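Local coordinates for DUF1993 domain-containing protein (Shewanella denitrificans, PDB 2OQM), which is of unknown function but, as a DinB-family member with a DUF1993 domain, folds into a helical bundle and pairs as a dimer, at residues Asn37-Lys42 / Gly167-Asn172; Asp23-Gln28 / Val82-Leu87. One frame throughout, in Å; residues are numbered along the deposited sequence. Where two conformers were deposited one is given.

Contact 1 of 2, residues Asn37-Lys42 / Gly167-Asn172; sequences NAIFDK and GILRHN. With EDO (1,2-ethanediol), chain T.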
# COMPACT_ATOMS: atom_id res chain seq x y z
N ASN A 37 13.93 -1.79 -6.57
CA ASN A 37 15.28 -2.09 -7.11
C ASN A 37 16.22 -2.63 -6.08
O ASN A 37 16.98 -3.59 -6.34
CB ASN A 37 15.92 -0.82 -7.71
CG ASN A 37 15.89 -0.80 -9.20
OD1 ASN A 37 15.98 -1.84 -9.85
ND2 ASN A 37 15.84 0.40 -9.76
N ALA A 38 16.19 -2.01 -4.89
CA ALA A 38 17.01 -2.43 -3.72
C ALA A 38 16.66 -3.82 -3.21
O ALA A 38 17.52 -4.59 -2.76
CB ALA A 38 16.82 -1.41 -2.54
N ILE A 39 15.36 -4.11 -3.21
CA ILE A 39 14.85 -5.46 -2.95
C ILE A 39 15.47 -6.51 -3.89
O ILE A 39 15.84 -7.60 -3.45
CB ILE A 39 13.33 -5.44 -3.00
CG1 ILE A 39 12.79 -4.68 -1.77
CG2 ILE A 39 12.70 -6.86 -3.00
CD1 ILE A 39 11.31 -4.31 -1.92
N PHE A 40 15.64 -6.16 -5.17
CA PHE A 40 16.20 -7.08 -6.15
C PHE A 40 17.68 -7.24 -6.01
O PHE A 40 18.24 -8.30 -6.38
CB PHE A 40 15.78 -6.69 -7.56
CG PHE A 40 14.43 -7.30 -7.95
CD1 PHE A 40 14.36 -8.63 -8.31
CD2 PHE A 40 13.25 -6.60 -7.82
CE1 PHE A 40 13.15 -9.22 -8.64
CE2 PHE A 40 12.04 -7.19 -8.15
CZ PHE A 40 11.99 -8.50 -8.55
N ASP A 41 18.35 -6.23 -5.45
CA ASP A 41 19.74 -6.41 -5.08
C ASP A 41 19.88 -7.51 -4.03
O ASP A 41 20.80 -8.31 -4.10
CB ASP A 41 20.37 -5.12 -4.53
CG ASP A 41 20.40 -3.97 -5.53
OD1 ASP A 41 20.24 -4.16 -6.77
OD2 ASP A 41 20.57 -2.84 -5.01
N LYS A 42 18.99 -7.56 -3.05
CA LYS A 42 19.01 -8.68 -2.10
C LYS A 42 18.70 -10.01 -2.76
O LYS A 42 19.32 -11.00 -2.40
CB LYS A 42 18.08 -8.42 -0.90
CG LYS A 42 18.49 -7.14 -0.16
CD LYS A 42 18.44 -7.34 1.32
CE LYS A 42 19.05 -6.19 2.08
NZ LYS A 42 18.64 -6.26 3.51
N GLY A 167 6.81 -10.35 -0.98
CA GLY A 167 6.37 -11.62 -0.41
C GLY A 167 6.85 -12.86 -1.17
O GLY A 167 7.25 -13.86 -0.58
N ILE A 168 6.82 -12.78 -2.49
CA ILE A 168 7.33 -13.87 -3.30
C ILE A 168 8.80 -14.12 -2.94
O ILE A 168 9.20 -15.27 -2.75
CB ILE A 168 7.15 -13.64 -4.83
CG1 ILE A 168 5.66 -13.65 -5.19
CG2 ILE A 168 7.84 -14.76 -5.63
CD1 ILE A 168 5.34 -13.13 -6.59
N LEU A 169 9.60 -13.05 -2.87
CA LEU A 169 11.03 -13.20 -2.62
C LEU A 169 11.27 -13.72 -1.22
O LEU A 169 12.04 -14.64 -1.00
CB LEU A 169 11.74 -11.89 -2.82
CG LEU A 169 11.78 -11.48 -4.29
CD1 LEU A 169 12.24 -10.00 -4.39
CD2 LEU A 169 12.72 -12.46 -5.04
N ARG A 170 10.56 -13.14 -0.29
CA ARG A 170 10.67 -13.54 1.11
C ARG A 170 10.31 -15.02 1.32
O ARG A 170 11.02 -15.77 2.00
CB ARG A 170 9.74 -12.64 1.92
CG ARG A 170 9.89 -12.72 3.40
CD ARG A 170 11.26 -12.30 3.89
NE ARG A 170 11.40 -12.56 5.31
CZ ARG A 170 11.05 -11.70 6.27
NH1 ARG A 170 10.56 -10.51 5.99
NH2 ARG A 170 11.21 -12.05 7.54
N HIS A 171 9.24 -15.45 0.68
CA HIS A 171 8.77 -16.83 0.72
C HIS A 171 9.83 -17.80 0.21
O HIS A 171 9.93 -18.92 0.69
CB HIS A 171 7.46 -16.91 -0.10
CG HIS A 171 6.87 -18.28 -0.23
ND1 HIS A 171 6.35 -18.97 0.83
CD2 HIS A 171 6.66 -19.05 -1.33
CE1 HIS A 171 5.88 -20.14 0.40
NE2 HIS A 171 6.07 -20.22 -0.91
N ASN A 172 10.59 -17.37 -0.80
CA ASN A 172 11.64 -18.18 -1.40
C ASN A 172 12.94 -18.19 -0.62
O ASN A 172 13.82 -18.99 -0.93
CB ASN A 172 11.89 -17.72 -2.84
CG ASN A 172 10.99 -18.42 -3.82
OD1 ASN A 172 11.35 -19.48 -4.31
ND2 ASN A 172 9.79 -17.82 -4.10
C1 EDO T . 7.77 -21.30 4.49
O1 EDO T . 6.81 -20.37 4.98
C2 EDO T . 8.32 -20.89 3.10
O2 EDO T . 9.45 -20.00 3.21

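Contact 2 of 2, residues Asp23-Gln28 / Val82-Leu87; sequences DLTVVQ and VGVARL. With EDO (1,2-ethanediol), chain G.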
# COMPACT_ATOMS: atom_id res chain seq x y z
N ASP A 23 3.31 14.70 -4.67
CA ASP A 23 4.08 14.02 -3.64
C ASP A 23 3.65 12.58 -3.43
O ASP A 23 4.48 11.72 -3.20
CB ASP A 23 3.99 14.81 -2.32
CG ASP A 23 4.83 16.08 -2.33
OD1 ASP A 23 5.71 16.21 -3.21
OD2 ASP A 23 4.62 16.92 -1.42
N LEU A 24 2.35 12.30 -3.52
CA LEU A 24 1.84 10.95 -3.28
C LEU A 24 2.20 10.01 -4.43
O LEU A 24 2.29 8.81 -4.23
CB LEU A 24 0.34 11.00 -3.15
CG LEU A 24 -0.28 11.56 -1.88
CD1 LEU A 24 -1.79 11.80 -2.06
CD2 LEU A 24 0.04 10.62 -0.72
N THR A 25 2.33 10.57 -5.63
CA THR A 25 2.44 9.75 -6.83
C THR A 25 3.82 9.88 -7.39
O THR A 25 4.67 9.03 -7.11
CB THR A 25 1.31 10.07 -7.85
OG1 THR A 25 1.39 11.43 -8.33
CG2 THR A 25 -0.11 9.78 -7.23
N VAL A 26 4.13 10.98 -8.05
CA VAL A 26 5.47 11.11 -8.64
C VAL A 26 6.59 10.84 -7.64
O VAL A 26 7.52 10.07 -7.89
CB VAL A 26 5.68 12.49 -9.32
CG1 VAL A 26 7.18 12.67 -9.79
CG2 VAL A 26 4.79 12.59 -10.54
N VAL A 27 6.52 11.51 -6.50
CA VAL A 27 7.64 11.47 -5.58
C VAL A 27 7.66 10.12 -4.81
O VAL A 27 8.65 9.38 -4.86
CB VAL A 27 7.60 12.66 -4.66
CG1 VAL A 27 8.79 12.61 -3.65
CG2 VAL A 27 7.62 13.98 -5.52
N GLN A 28 6.59 9.78 -4.15
CA GLN A 28 6.57 8.55 -3.35
C GLN A 28 6.58 7.29 -4.17
O GLN A 28 7.24 6.32 -3.79
CB GLN A 28 5.45 8.57 -2.26
CG GLN A 28 5.38 7.32 -1.41
CD GLN A 28 6.57 7.09 -0.48
OE1 GLN A 28 7.45 7.97 -0.28
NE2 GLN A 28 6.59 5.92 0.11
N VAL A 82 0.98 4.75 -15.50
CA VAL A 82 -0.36 5.03 -16.01
C VAL A 82 -1.16 5.87 -15.02
O VAL A 82 -1.99 6.72 -15.42
CB VAL A 82 -1.10 3.75 -16.38
CG1 VAL A 82 -2.62 4.05 -16.73
CG2 VAL A 82 -0.36 3.01 -17.52
N GLY A 83 -0.95 5.62 -13.74
CA GLY A 83 -1.61 6.41 -12.68
C GLY A 83 -1.28 7.90 -12.86
O GLY A 83 -2.16 8.75 -12.92
N VAL A 84 -0.00 8.21 -12.98
CA VAL A 84 0.45 9.59 -13.19
C VAL A 84 -0.06 10.16 -14.52
O VAL A 84 -0.58 11.27 -14.56
CB VAL A 84 1.97 9.73 -13.03
CG1 VAL A 84 2.51 11.11 -13.52
CG2 VAL A 84 2.35 9.50 -11.48
N ALA A 85 0.07 9.39 -15.60
CA ALA A 85 -0.43 9.79 -16.91
C ALA A 85 -1.91 10.18 -16.84
O ALA A 85 -2.31 11.20 -17.35
CB ALA A 85 -0.22 8.66 -17.92
N ARG A 86 -2.70 9.34 -16.19
CA ARG A 86 -4.12 9.58 -16.01
C ARG A 86 -4.46 10.81 -15.19
O ARG A 86 -5.34 11.60 -15.58
CB ARG A 86 -4.79 8.37 -15.37
CG ARG A 86 -5.09 7.23 -16.37
CD ARG A 86 -6.01 6.22 -15.74
NE ARG A 86 -6.03 4.95 -16.45
CZ ARG A 86 -6.70 4.74 -17.59
NH1 ARG A 86 -7.39 5.72 -18.16
NH2 ARG A 86 -6.67 3.55 -18.17
N LEU A 87 -3.78 10.99 -14.07
CA LEU A 87 -4.04 12.12 -13.22
C LEU A 87 -3.72 13.43 -13.90
O LEU A 87 -4.36 14.45 -13.61
CB LEU A 87 -3.23 12.01 -11.94
CG LEU A 87 -3.74 10.97 -10.98
CD1 LEU A 87 -2.66 10.71 -9.94
CD2 LEU A 87 -5.01 11.44 -10.30
C1 EDO G . 1.07 7.40 -1.30
O1 EDO G . 2.03 7.00 -2.26
C2 EDO G . 1.74 7.64 0.03
O2 EDO G . 2.44 6.47 0.43

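Contact 1 of 2, residues Asn37-Lys42 / Gly167-Asn172
Just before Leu169, the residue that meets both Ile39 and Phe40 across this contact, the carbonyl oxygen of Ile168 is gripped twice by Asn172. The side-chain ND2 of Asn172 donates to Ile168 O at 2.9 Å, and the bond is almost straight at 176°. Ile168 O lies in the plane of the Asn172 amide, although ND2 sits tilted 34° from the carbonyl plane of Ile168. The backbone N of Asn172 reaches the same oxygen, Ile168 O, from the opposite face at 3.2 Å. Asparagine suits this place because its short side chain can fold back on its own helix while ND2 also bonds to Ser60 OG. One residue earlier, His171 O accepts from O2 of an ethanediol at 2.8 Å, probably a guest from the crystallisation liquor; ND1 of the same histidine bonds to Leu62 O of the second subunit.

Between the segments everything is apolar. With CG1 of Ile39 beside the backbone N (chi1 -71°), its CG2 branch lies anti to that nitrogen and meets Leu169 CD1 at 3.5 Å, tighter than usual for two methyls, as the two side chains pass obliquely. The same CD1 lies over one face of the Phe40 ring, 4.4 Å from Phe40 CE1, so a single methyl serves two neighbours. Leu69 of helix 69-87 touches both Phe40 and Leu169, which extends this packing to a third helix of the DinB-type bundle. Leucine suits the place because its branched end carries a methyl far enough out to touch both the isoleucine and the phenylalanine ring. Charged neighbours look elsewhere: Asp41 pairs with Arg108 and Lys42 with Asp180. With no hydrogen bond across the contact, helices 13-50 and 146-172 are held here by shape and the exclusion of water.

Contact 2 of 2, residues Asp23-Gln28 / Val82-Leu87
No flat group lies between Thr25 and Val26 on one helix and Val84 and Leu87 on the other; the contact consists of small branched side chains, and rings join from outside, Phe126 touching Thr25 and Val26, and Phe121 touching Val84. Val84 is the central piece. Its CG2 lies 3.8 Å from Thr25 OG1 and packs against Thr25 CB as well, while its CG1 stands 4.0 Å from Val26 CG2, the two valines meeting at about a right angle. CG1 of Val84 lies anti to the backbone N (chi1 168°) and CG2 beside it. Val26 CG2 meets both methyls, while Thr25 takes CG2 alone. Further along, Thr25 CG2 and Leu87 CD1 reach each other tip to tip at 3.8 Å.

The segments belong to helices 13-50 and 69-87, antiparallel neighbours in the up-down-down-up four-helix bundle of the DinB fold, and their short axes approach to 9.9 Å with a signed crossing angle of -134°. A wider pi-type turn at 23-27 interrupts the regular alpha helix of the first segment: Gln28 N bonds to Asp23 O at 3.0 Å, skipping the Leu24 oxygen it would otherwise take. Leu24 O instead accepts a hydrogen from O1 of an ethanediol at 2.7 Å, a molecule probably from the crystallisation liquor that also bonds to Tyr159 OH and to Ile151 O of the second subunit.

Threonine suits a buried place on such a turn because it carries both a methyl and a hydroxyl. Its OG1 bonds to Leu21 O earlier in the same helix, which satisfies the polar atom locally and lets CB and CG2 pack as hydrocarbon.

From the N terminus, helix 13-50 passes first through 23-28 and then through 37-42, so it supplies one side of both contacts. The chain turns back into helix 69-87, where 82-87 closes contact 2 after 53 intervening residues. It then runs through helix 104-119 and the small hairpin of strands 133-134 and 144-145. Segment 167-172, on helix 146-172, closes contact 1. The two closures cross, since their segments alternate. The centres of contacts 1 and 2 are 24 Å apart, on opposite sides of the chain's centre; contact 2 joins helix 13-50 to helix 69-87, contact 1 joins it to helix 146-172, and the second subunit reaches both.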